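Local coordinates for protein ferredoxin (Mycobacterium smegmatis, PDB 2V2K) that carries electrons between metabolic partners by means of two bound iron-sulfur clusters, at residues A[1-13]-A[53-67]. Numbering follows the deposited sequence. Where two conformers were deposited one is given.
Sequences TYVIAEPCVDVKD and AIYYEDDVPDQWSSY. With F3S (Fe3-s4 cluster), chain D; F3S (Fe3-s4 cluster), chain C.
Val3 and Tyr55 exchange backbone hydrogen bonds, Val3 N to Tyr55 O at 2.8 Å and Tyr55 N to Val3 O at 3.0 Å, the second nearly straight at 169°. Ala5 N to Ala53 O and Glu57 N to Thr1 O extend the antiparallel pairing of strands 2-4 and 54-56. Glu57 OE2 makes a salt bridge with the terminal amine Thr1 N, its detail doubtful because the distance is very short. Beyond Ile4, Tyr67 OH donates to Glu6 OE1 at 2.6 Å, on the anti side and 23° out of the carboxylate plane, while the Tyr67 ring face lies against the backbone of Ala5 and Glu6. The flat indole of Trp64 takes CH-pi contacts over one face, from Glu6 CB and from Pro7 CD of the rigid proline ring. Tyr2 receives Tyr56 CA over one face and the edge of the Tyr56 ring, planes 60° apart; S1 of one iron-sulfur cluster (chain C) covers its opposite face. Ile4 and Ile54 lie side by side, packing branched, apolar surface against sulfide S3 of the other (chain D), whose FE3 is bound by Cys8 SG at 2.4 Å. Both clusters are modelled as Fe3-S4. Such pairing of the N-terminal strand with one following the last cluster cysteine, Cys49, is characteristic of the bacterial-type ferredoxin fold, here in its 7Fe form.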
ATOM      1  N   THR A   1      -9.971   1.927   6.939  1.00 24.13           N
ATOM      2  CA  THR A   1      -9.096   1.488   5.858  1.00 23.38           C
ATOM      3  C   THR A   1      -8.033   0.521   6.369  1.00 21.84           C
ATOM      4  O   THR A   1      -7.715   0.503   7.558  1.00 21.62           O
ATOM      5  CB  THR A   1      -8.405   2.682   5.174  1.00 24.18           C
ATOM      6  OG1 THR A   1      -7.797   2.248   3.950  1.00 27.08           O
ATOM      7  CG2 THR A   1      -7.337   3.273   6.083  1.00 24.13           C
ATOM      8  N   TYR A   2      -7.487  -0.282   5.461  1.00 21.33           N
ATOM      9  CA  TYR A   2      -6.320  -1.071   5.754  1.00 20.32           C
ATOM     10  C   TYR A   2      -5.077  -0.315   5.197  1.00 20.22           C
ATOM     11  O   TYR A   2      -5.209   0.617   4.383  1.00 19.75           O
ATOM     12  CB  TYR A   2      -6.471  -2.485   5.168  1.00 21.16           C
ATOM     13  CG  TYR A   2      -7.373  -3.384   6.003  1.00 19.60           C
ATOM     14  CD1 TYR A   2      -6.877  -4.543   6.595  1.00 18.86           C
ATOM     15  CD2 TYR A   2      -8.701  -3.044   6.248  1.00 18.53           C
ATOM     16  CE1 TYR A   2      -7.700  -5.364   7.371  1.00 19.89           C
ATOM     17  CE2 TYR A   2      -9.532  -3.858   7.023  1.00 19.95           C
ATOM     18  CZ  TYR A   2      -9.027  -5.015   7.573  1.00 20.39           C
ATOM     19  OH  TYR A   2      -9.846  -5.826   8.348  1.00 21.97           O
ATOM     20  N   VAL A   3      -3.904  -0.704   5.687  1.00 19.77           N
ATOM     21  CA  VAL A   3      -2.619  -0.000   5.487  1.00 19.60           C
ATOM     22  C   VAL A   3      -1.506  -1.010   5.164  1.00 20.36           C
ATOM     23  O   VAL A   3      -1.373  -2.026   5.854  1.00 22.35           O
ATOM     24  CB  VAL A   3      -2.225   0.833   6.742  1.00 19.66           C
ATOM     25  CG1 VAL A   3      -0.871   1.499   6.545  1.00 18.92           C
ATOM     26  CG2 VAL A   3      -3.321   1.856   7.041  1.00 20.85           C
ATOM     27  N   ILE A   4      -0.722  -0.740   4.112  1.00 20.03           N
ATOM     28  CA  ILE A   4       0.501  -1.501   3.843  0.70 19.66           C
ATOM     29  C   ILE A   4       1.677  -0.792   4.553  1.00 19.95           C
ATOM     30  O   ILE A   4       1.909   0.408   4.369  1.00 19.55           O
ATOM     31  CB  ILE A   4       0.747  -1.680   2.317  0.70 19.19           C
ATOM     32  CG1 ILE A   4      -0.482  -2.329   1.645  0.70 19.50           C
ATOM     33  CG2 ILE A   4       2.003  -2.510   2.075  0.70 19.21           C
ATOM     34  CD1 ILE A   4      -0.347  -2.615   0.153  0.70 18.27           C
ATOM     35  N   ALA A   5       2.417  -1.566   5.347  1.00 20.66           N
ATOM     36  CA  ALA A   5       3.556  -1.071   6.145  1.00 20.99           C
ATOM     37  C   ALA A   5       4.923  -1.589   5.603  1.00 21.66           C
ATOM     38  O   ALA A   5       4.980  -2.220   4.523  1.00 20.82           O
ATOM     39  CB  ALA A   5       3.355  -1.476   7.632  1.00 21.11           C
ATOM     40  N   GLU A   6       6.000  -1.341   6.362  1.00 22.44           N
ATOM     41  CA  GLU A   6       7.402  -1.521   5.901  1.00 22.64           C
ATOM     42  C   GLU A   6       7.805  -2.879   5.311  1.00 21.85           C
ATOM     43  O   GLU A   6       8.635  -2.905   4.414  1.00 21.53           O
ATOM     44  CB  GLU A   6       8.405  -1.149   7.022  1.00 23.57           C
ATOM     45  CG  GLU A   6       9.865  -0.954   6.516  1.00 26.51           C
ATOM     46  CD  GLU A   6      10.713   0.018   7.370  1.00 30.50           C
ATOM     47  OE1 GLU A   6      10.334   1.207   7.550  1.00 34.81           O
ATOM     48  OE2 GLU A   6      11.798  -0.398   7.833  1.00 33.87           O
ATOM     49  N   PRO A   7       7.215  -4.009   5.780  1.00 21.61           N
ATOM     50  CA  PRO A   7       7.608  -5.301   5.191  1.00 21.46           C
ATOM     51  C   PRO A   7       7.405  -5.476   3.691  1.00 21.49           C
ATOM     52  O   PRO A   7       8.100  -6.292   3.088  1.00 21.61           O
ATOM     53  CB  PRO A   7       6.776  -6.320   5.971  1.00 21.73           C
ATOM     54  CG  PRO A   7       6.467  -5.636   7.251  1.00 22.08           C
ATOM     55  CD  PRO A   7       6.251  -4.199   6.876  1.00 21.72           C
ATOM     56  N   CYS A   8       6.499  -4.713   3.094  1.00 21.43           N
ATOM     57  CA  CYS A   8       6.308  -4.739   1.646  1.00 21.04           C
ATOM     58  C   CYS A   8       7.493  -4.164   0.856  1.00 21.27           C
ATOM     59  O   CYS A   8       7.683  -4.545  -0.301  1.00 21.06           O
ATOM     60  CB  CYS A   8       5.028  -3.972   1.269  1.00 21.04           C
ATOM     61  SG  CYS A   8       4.572  -4.046  -0.488  1.00 20.39           S
ATOM     62  N   VAL A   9       8.254  -3.251   1.465  1.00 21.66           N
ATOM     63  CA  VAL A   9       9.267  -2.447   0.737  1.00 21.97           C
ATOM     64  C   VAL A   9      10.327  -3.357   0.128  1.00 22.02           C
ATOM     65  O   VAL A   9      10.937  -4.174   0.835  1.00 22.47           O
ATOM     66  CB  VAL A   9       9.925  -1.368   1.615  1.00 22.55           C
ATOM     67  CG1 VAL A   9      11.135  -0.719   0.866  1.00 21.06           C
ATOM     68  CG2 VAL A   9       8.889  -0.323   2.029  1.00 21.55           C
ATOM     69  N   ASP A  10      10.465  -3.250  -1.190  1.00 22.49           N
ATOM     70  CA  ASP A  10      11.373  -4.068  -2.005  1.00 23.44           C
ATOM     71  C   ASP A  10      11.105  -5.583  -1.885  1.00 23.48           C
ATOM     72  O   ASP A  10      12.007  -6.410  -2.118  1.00 23.83           O
ATOM     73  CB  ASP A  10      12.842  -3.738  -1.690  1.00 23.59           C
ATOM     74  CG  ASP A  10      13.186  -2.250  -1.901  1.00 24.00           C
ATOM     75  OD1 ASP A  10      12.490  -1.533  -2.671  1.00 24.72           O
ATOM     76  OD2 ASP A  10      14.199  -1.811  -1.311  1.00 25.53           O
ATOM     77  N   VAL A  11       9.867  -5.933  -1.515  1.00 23.32           N
ATOM     78  CA  VAL A  11       9.385  -7.312  -1.568  1.00 23.15           C
ATOM     79  C   VAL A  11       8.282  -7.391  -2.627  1.00 23.72           C
ATOM     80  O   VAL A  11       8.408  -8.129  -3.604  1.00 23.22           O
ATOM     81  CB  VAL A  11       8.913  -7.821  -0.168  1.00 23.25           C
ATOM     82  CG1 VAL A  11       8.394  -9.266  -0.232  1.00 23.10           C
ATOM     83  CG2 VAL A  11      10.039  -7.716   0.815  1.00 23.33           C
ATOM     84  N   LYS A  12       7.208  -6.629  -2.436  1.00 22.86           N
ATOM     85  CA  LYS A  12       6.111  -6.547  -3.429  1.00 23.10           C
ATOM     86  C   LYS A  12       5.643  -7.914  -3.968  1.00 23.05           C
ATOM     87  O   LYS A  12       5.675  -8.168  -5.175  1.00 22.68           O
ATOM     88  CB  LYS A  12       6.482  -5.600  -4.575  1.00 23.18           C
ATOM     89  CG  LYS A  12       6.510  -4.121  -4.159  1.00 25.23           C
ATOM     90  CD  LYS A  12       7.291  -3.225  -5.108  1.00 28.06           C
ATOM     91  CE  LYS A  12       6.753  -3.218  -6.512  1.00 31.11           C
ATOM     92  NZ  LYS A  12       7.593  -2.402  -7.462  1.00 29.05           N
ATOM     93  N   ASP A  13       5.200  -8.796  -3.070  1.00 23.28           N
ATOM     94  CA  ASP A  13       4.779 -10.145  -3.496  1.00 22.93           C
ATOM     95  C   ASP A  13       3.568 -10.116  -4.443  1.00 22.95           C
ATOM     96  O   ASP A  13       3.480 -10.951  -5.373  1.00 22.77           O
ATOM     97  CB  ASP A  13       4.473 -11.016  -2.280  1.00 22.84           C
ATOM     98  CG  ASP A  13       4.095 -12.416  -2.664  1.00 22.95           C
ATOM     99  OD1 ASP A  13       5.007 -13.224  -2.952  1.00 25.54           O
ATOM    100  OD2 ASP A  13       2.896 -12.710  -2.684  1.00 24.07           O
ATOM    101  N   ALA A  53       2.618  -7.615   5.802  1.00 22.30           N
ATOM    102  CA  ALA A  53       2.749  -6.157   5.613  1.00 21.66           C
ATOM    103  C   ALA A  53       1.457  -5.386   5.863  1.00 22.00           C
ATOM    104  O   ALA A  53       1.495  -4.184   6.113  1.00 21.47           O
ATOM    105  CB  ALA A  53       3.224  -5.842   4.196  1.00 21.51           C
ATOM    106  N   ILE A  54       0.323  -6.072   5.767  1.00 21.18           N
ATOM    107  CA  ILE A  54      -0.989  -5.419   5.754  1.00 21.14           C
ATOM    108  C   ILE A  54      -1.671  -5.498   7.113  1.00 21.14           C
ATOM    109  O   ILE A  54      -1.734  -6.578   7.715  1.00 20.93           O
ATOM    110  CB  ILE A  54      -1.939  -6.015   4.682  1.00 20.71           C
ATOM    111  CG1 ILE A  54      -1.312  -5.886   3.303  1.00 22.75           C
ATOM    112  CG2 ILE A  54      -3.252  -5.281   4.751  1.00 22.12           C
ATOM    113  CD1 ILE A  54      -2.126  -6.412   2.162  1.00 21.31           C
ATOM    114  N   TYR A  55      -2.149  -4.329   7.574  1.00 21.19           N
ATOM    115  CA  TYR A  55      -2.860  -4.170   8.840  1.00 21.98           C
ATOM    116  C   TYR A  55      -4.130  -3.287   8.732  1.00 21.86           C
ATOM    117  O   TYR A  55      -4.171  -2.296   8.007  1.00 20.82           O
ATOM    118  CB  TYR A  55      -1.919  -3.536   9.883  1.00 22.65           C
ATOM    119  CG  TYR A  55      -0.711  -4.360  10.215  1.00 23.04           C
ATOM    120  CD1 TYR A  55      -0.703  -5.218  11.313  1.00 25.57           C
ATOM    121  CD2 TYR A  55       0.433  -4.293   9.428  1.00 25.47           C
ATOM    122  CE1 TYR A  55       0.415  -5.996  11.609  1.00 26.64           C
ATOM    123  CE2 TYR A  55       1.550  -5.057   9.717  1.00 27.06           C
ATOM    124  CZ  TYR A  55       1.535  -5.914  10.799  1.00 27.53           C
ATOM    125  OH  TYR A  55       2.666  -6.659  11.092  1.00 29.91           O
ATOM    126  N   TYR A  56      -5.167  -3.605   9.497  1.00 21.84           N
ATOM    127  CA  TYR A  56      -6.254  -2.647   9.654  1.00 22.01           C
ATOM    128  C   TYR A  56      -5.653  -1.374  10.286  1.00 22.41           C
ATOM    129  O   TYR A  56      -4.724  -1.450  11.133  1.00 21.52           O
ATOM    130  CB  TYR A  56      -7.401  -3.235  10.512  1.00 22.87           C
ATOM    131  CG  TYR A  56      -8.530  -2.270  10.801  1.00 23.19           C
ATOM    132  CD1 TYR A  56      -9.288  -1.719   9.776  1.00 24.32           C
ATOM    133  CD2 TYR A  56      -8.834  -1.894  12.115  1.00 25.38           C
ATOM    134  CE1 TYR A  56     -10.325  -0.819  10.037  1.00 26.00           C
ATOM    135  CE2 TYR A  56      -9.858  -1.010  12.382  1.00 26.21           C
ATOM    136  CZ  TYR A  56     -10.602  -0.464  11.345  1.00 26.61           C
ATOM    137  OH  TYR A  56     -11.621   0.437  11.634  1.00 27.80           O
ATOM    138  N   GLU A  57      -6.170  -0.209   9.904  1.00 22.96           N
ATOM    139  CA  GLU A  57      -5.613   1.065  10.378  0.50 23.25           C
ATOM    140  C   GLU A  57      -5.340   1.104  11.891  1.00 23.52           C
ATOM    141  O   GLU A  57      -4.286   1.552  12.328  1.00 23.11           O
ATOM    142  CB  GLU A  57      -6.504   2.253   9.965  0.50 23.36           C
ATOM    143  CG  GLU A  57      -7.983   2.157  10.342  0.50 22.97           C
ATOM    144  CD  GLU A  57      -8.763   3.388   9.939  0.50 24.10           C
ATOM    145  OE1 GLU A  57      -8.593   4.448  10.591  0.50 25.12           O
ATOM    146  OE2 GLU A  57      -9.544   3.306   8.969  0.50 22.87           O
ATOM    147  N   ASP A  58      -6.302   0.629  12.674  1.00 24.24           N
ATOM    148  CA  ASP A  58      -6.207   0.647  14.143  1.00 24.80           C
ATOM    149  C   ASP A  58      -5.123  -0.306  14.711  1.00 25.57           C
ATOM    150  O   ASP A  58      -4.746  -0.198  15.880  1.00 25.17           O
ATOM    151  CB  ASP A  58      -7.566   0.271  14.750  1.00 24.77           C
ATOM    152  CG  ASP A  58      -8.670   1.320  14.494  1.00 25.54           C
ATOM    153  OD1 ASP A  58      -9.837   1.078  14.930  1.00 27.20           O
ATOM    154  OD2 ASP A  58      -8.400   2.387  13.908  1.00 26.96           O
ATOM    155  N   ASP A  59      -4.645  -1.239  13.884  1.00 26.40           N
ATOM    156  CA  ASP A  59      -3.720  -2.307  14.292  1.00 27.29           C
ATOM    157  C   ASP A  59      -2.297  -2.111  13.772  1.00 27.79           C
ATOM    158  O   ASP A  59      -1.436  -2.975  13.990  1.00 27.37           O
ATOM    159  CB  ASP A  59      -4.182  -3.651  13.724  1.00 27.62           C
ATOM    160  CG  ASP A  59      -5.534  -4.087  14.224  1.00 29.93           C
ATOM    161  OD1 ASP A  59      -5.974  -3.663  15.322  1.00 33.55           O
ATOM    162  OD2 ASP A  59      -6.140  -4.911  13.502  1.00 32.13           O
ATOM    163  N   VAL A  60      -2.051  -1.028  13.030  1.00 28.06           N
ATOM    164  CA  VAL A  60      -0.704  -0.746  12.557  1.00 28.02           C
ATOM    165  C   VAL A  60       0.214  -0.544  13.771  1.00 28.36           C
ATOM    166  O   VAL A  60      -0.060   0.307  14.616  1.00 27.69           O
ATOM    167  CB  VAL A  60      -0.653   0.495  11.674  1.00 28.23           C
ATOM    168  CG1 VAL A  60       0.799   0.853  11.347  1.00 28.18           C
ATOM    169  CG2 VAL A  60      -1.457   0.268  10.392  1.00 27.47           C
ATOM    170  N   PRO A  61       1.296  -1.334  13.862  1.00 28.20           N
ATOM    171  CA  PRO A  61       2.222  -1.183  14.993  1.00 28.42           C
ATOM    172  C   PRO A  61       2.816   0.221  15.113  1.00 28.86           C
ATOM    173  O   PRO A  61       3.019   0.884  14.100  1.00 28.35           O
ATOM    174  CB  PRO A  61       3.338  -2.186  14.670  1.00 28.38           C
ATOM    175  CG  PRO A  61       2.746  -3.146  13.712  1.00 28.02           C
ATOM    176  CD  PRO A  61       1.715  -2.408  12.941  1.00 28.34           C
ATOM    177  N   ASP A  62       3.114   0.641  16.343  1.00 29.73           N
ATOM    178  CA  ASP A  62       3.718   1.970  16.623  1.00 30.30           C
ATOM    179  C   ASP A  62       4.989   2.247  15.792  1.00 30.29           C
ATOM    180  O   ASP A  62       5.161   3.352  15.267  1.00 30.76           O
ATOM    181  CB  ASP A  62       4.018   2.143  18.137  1.00 30.96           C
ATOM    182  CG  ASP A  62       2.738   2.244  19.004  1.00 32.56           C
ATOM    183  OD1 ASP A  62       1.616   2.362  18.458  1.00 35.03           O
ATOM    184  OD2 ASP A  62       2.852   2.202  20.249  1.00 34.25           O
ATOM    185  N   GLN A  63       5.858   1.248  15.653  1.00 30.01           N
ATOM    186  CA  GLN A  63       7.119   1.400  14.904  1.00 30.44           C
ATOM    187  C   GLN A  63       6.936   1.754  13.417  1.00 29.84           C
ATOM    188  O   GLN A  63       7.813   2.365  12.792  1.00 29.91           O
ATOM    189  CB  GLN A  63       7.962   0.122  15.015  1.00 31.19           C
ATOM    190  CG  GLN A  63       7.183  -1.189  14.722  1.00 33.09           C
ATOM    191  CD  GLN A  63       8.062  -2.331  14.201  1.00 35.15           C
ATOM    192  OE1 GLN A  63       7.612  -3.480  14.103  1.00 37.13           O
ATOM    193  NE2 GLN A  63       9.308  -2.014  13.846  0.50 35.24           N
ATOM    194  N   TRP A  64       5.807   1.347  12.855  1.00 28.95           N
ATOM    195  CA  TRP A  64       5.470   1.662  11.479  1.00 28.24           C
ATOM    196  C   TRP A  64       4.289   2.637  11.412  1.00 28.01           C
ATOM    197  O   TRP A  64       3.617   2.739  10.396  1.00 27.08           O
ATOM    198  CB  TRP A  64       5.154   0.365  10.730  1.00 28.33           C
ATOM    199  CG  TRP A  64       6.329  -0.557  10.612  1.00 28.40           C
ATOM    200  CD1 TRP A  64       7.639  -0.201  10.494  1.00 28.19           C
ATOM    201  CD2 TRP A  64       6.301  -1.994  10.573  1.00 29.27           C
ATOM    202  NE1 TRP A  64       8.429  -1.321  10.395  1.00 29.18           N
ATOM    203  CE2 TRP A  64       7.635  -2.434  10.442  1.00 28.17           C
ATOM    204  CE3 TRP A  64       5.280  -2.948  10.634  1.00 28.58           C
ATOM    205  CZ2 TRP A  64       7.976  -3.789  10.372  1.00 29.09           C
ATOM    206  CZ3 TRP A  64       5.622  -4.291  10.573  1.00 28.74           C
ATOM    207  CH2 TRP A  64       6.958  -4.699  10.441  1.00 27.63           C
ATOM    208  N   SER A  65       4.065   3.405  12.480  1.00 27.69           N
ATOM    209  CA  SER A  65       2.871   4.254  12.545  1.00 27.90           C
ATOM    210  C   SER A  65       2.776   5.308  11.425  1.00 27.70           C
ATOM    211  O   SER A  65       1.682   5.771  11.107  1.00 28.73           O
ATOM    212  CB  SER A  65       2.733   4.912  13.922  1.00 28.31           C
ATOM    213  OG  SER A  65       3.827   5.763  14.206  1.00 28.64           O
ATOM    214  N   SER A  66       3.898   5.662  10.803  1.00 27.14           N
ATOM    215  CA  SER A  66       3.894   6.697   9.781  1.00 27.07           C
ATOM    216  C   SER A  66       3.405   6.175   8.418  1.00 26.18           C
ATOM    217  O   SER A  66       3.119   6.968   7.522  1.00 25.27           O
ATOM    218  CB  SER A  66       5.286   7.311   9.643  1.00 27.62           C
ATOM    219  OG  SER A  66       6.143   6.384   8.989  1.00 30.45           O
ATOM    220  N   TYR A  67       3.290   4.853   8.277  1.00 25.59           N
ATOM    221  CA  TYR A  67       2.868   4.248   7.000  1.00 25.01           C
ATOM    222  C   TYR A  67       1.419   4.536   6.579  1.00 24.45           C
ATOM    223  O   TYR A  67       1.149   4.624   5.395  1.00 23.10           O
ATOM    224  CB  TYR A  67       3.189   2.737   6.938  1.00 25.51           C
ATOM    225  CG  TYR A  67       4.638   2.473   6.587  1.00 24.55           C
ATOM    226  CD1 TYR A  67       5.038   2.287   5.260  1.00 24.60           C
ATOM    227  CD2 TYR A  67       5.616   2.461   7.573  1.00 25.19           C
ATOM    228  CE1 TYR A  67       6.367   2.067   4.932  1.00 25.66           C
ATOM    229  CE2 TYR A  67       6.943   2.256   7.261  1.00 25.42           C
ATOM    230  CZ  TYR A  67       7.330   2.052   5.942  1.00 25.97           C
ATOM    231  OH  TYR A  67       8.672   1.858   5.632  1.00 26.82           O
TER
HETATM  232 FE1  F3S D 108       0.922  -7.142  -1.211  1.00 15.67          FE
HETATM  233 FE3  F3S D 108       3.262  -6.097  -0.545  1.00 15.93          FE
HETATM  234 FE4  F3S D 108       2.364  -8.238   0.731  1.00 16.45          FE
HETATM  235  S1  F3S D 108       2.541  -6.276  -2.541  1.00 17.82           S
HETATM  236  S2  F3S D 108       1.143  -9.360  -0.772  1.00 16.95           S
HETATM  237  S3  F3S D 108       1.496  -6.164   0.660  1.00 16.89           S
HETATM  238  S4  F3S D 108       4.525  -7.691   0.153  1.00 19.61           S
HETATM  239 FE1  F3S C 107      -9.467  -2.574   1.573  1.00 14.17          FE
HETATM  240 FE3  F3S C 107      -8.057  -4.927   1.517  1.00 13.82          FE
HETATM  241 FE4  F3S C 107      -9.537  -4.142  -0.600  1.00 15.68          FE
HETATM  242  S1  F3S C 107      -9.298  -4.108   3.243  1.00 16.10           S
HETATM  243  S2  F3S C 107     -11.332  -3.035   0.308  1.00 15.59           S
HETATM  244  S3  F3S C 107      -7.664  -3.031   0.263  1.00 14.13           S
HETATM  245  S4  F3S C 107      -9.365  -6.309   0.212  1.00 16.02           S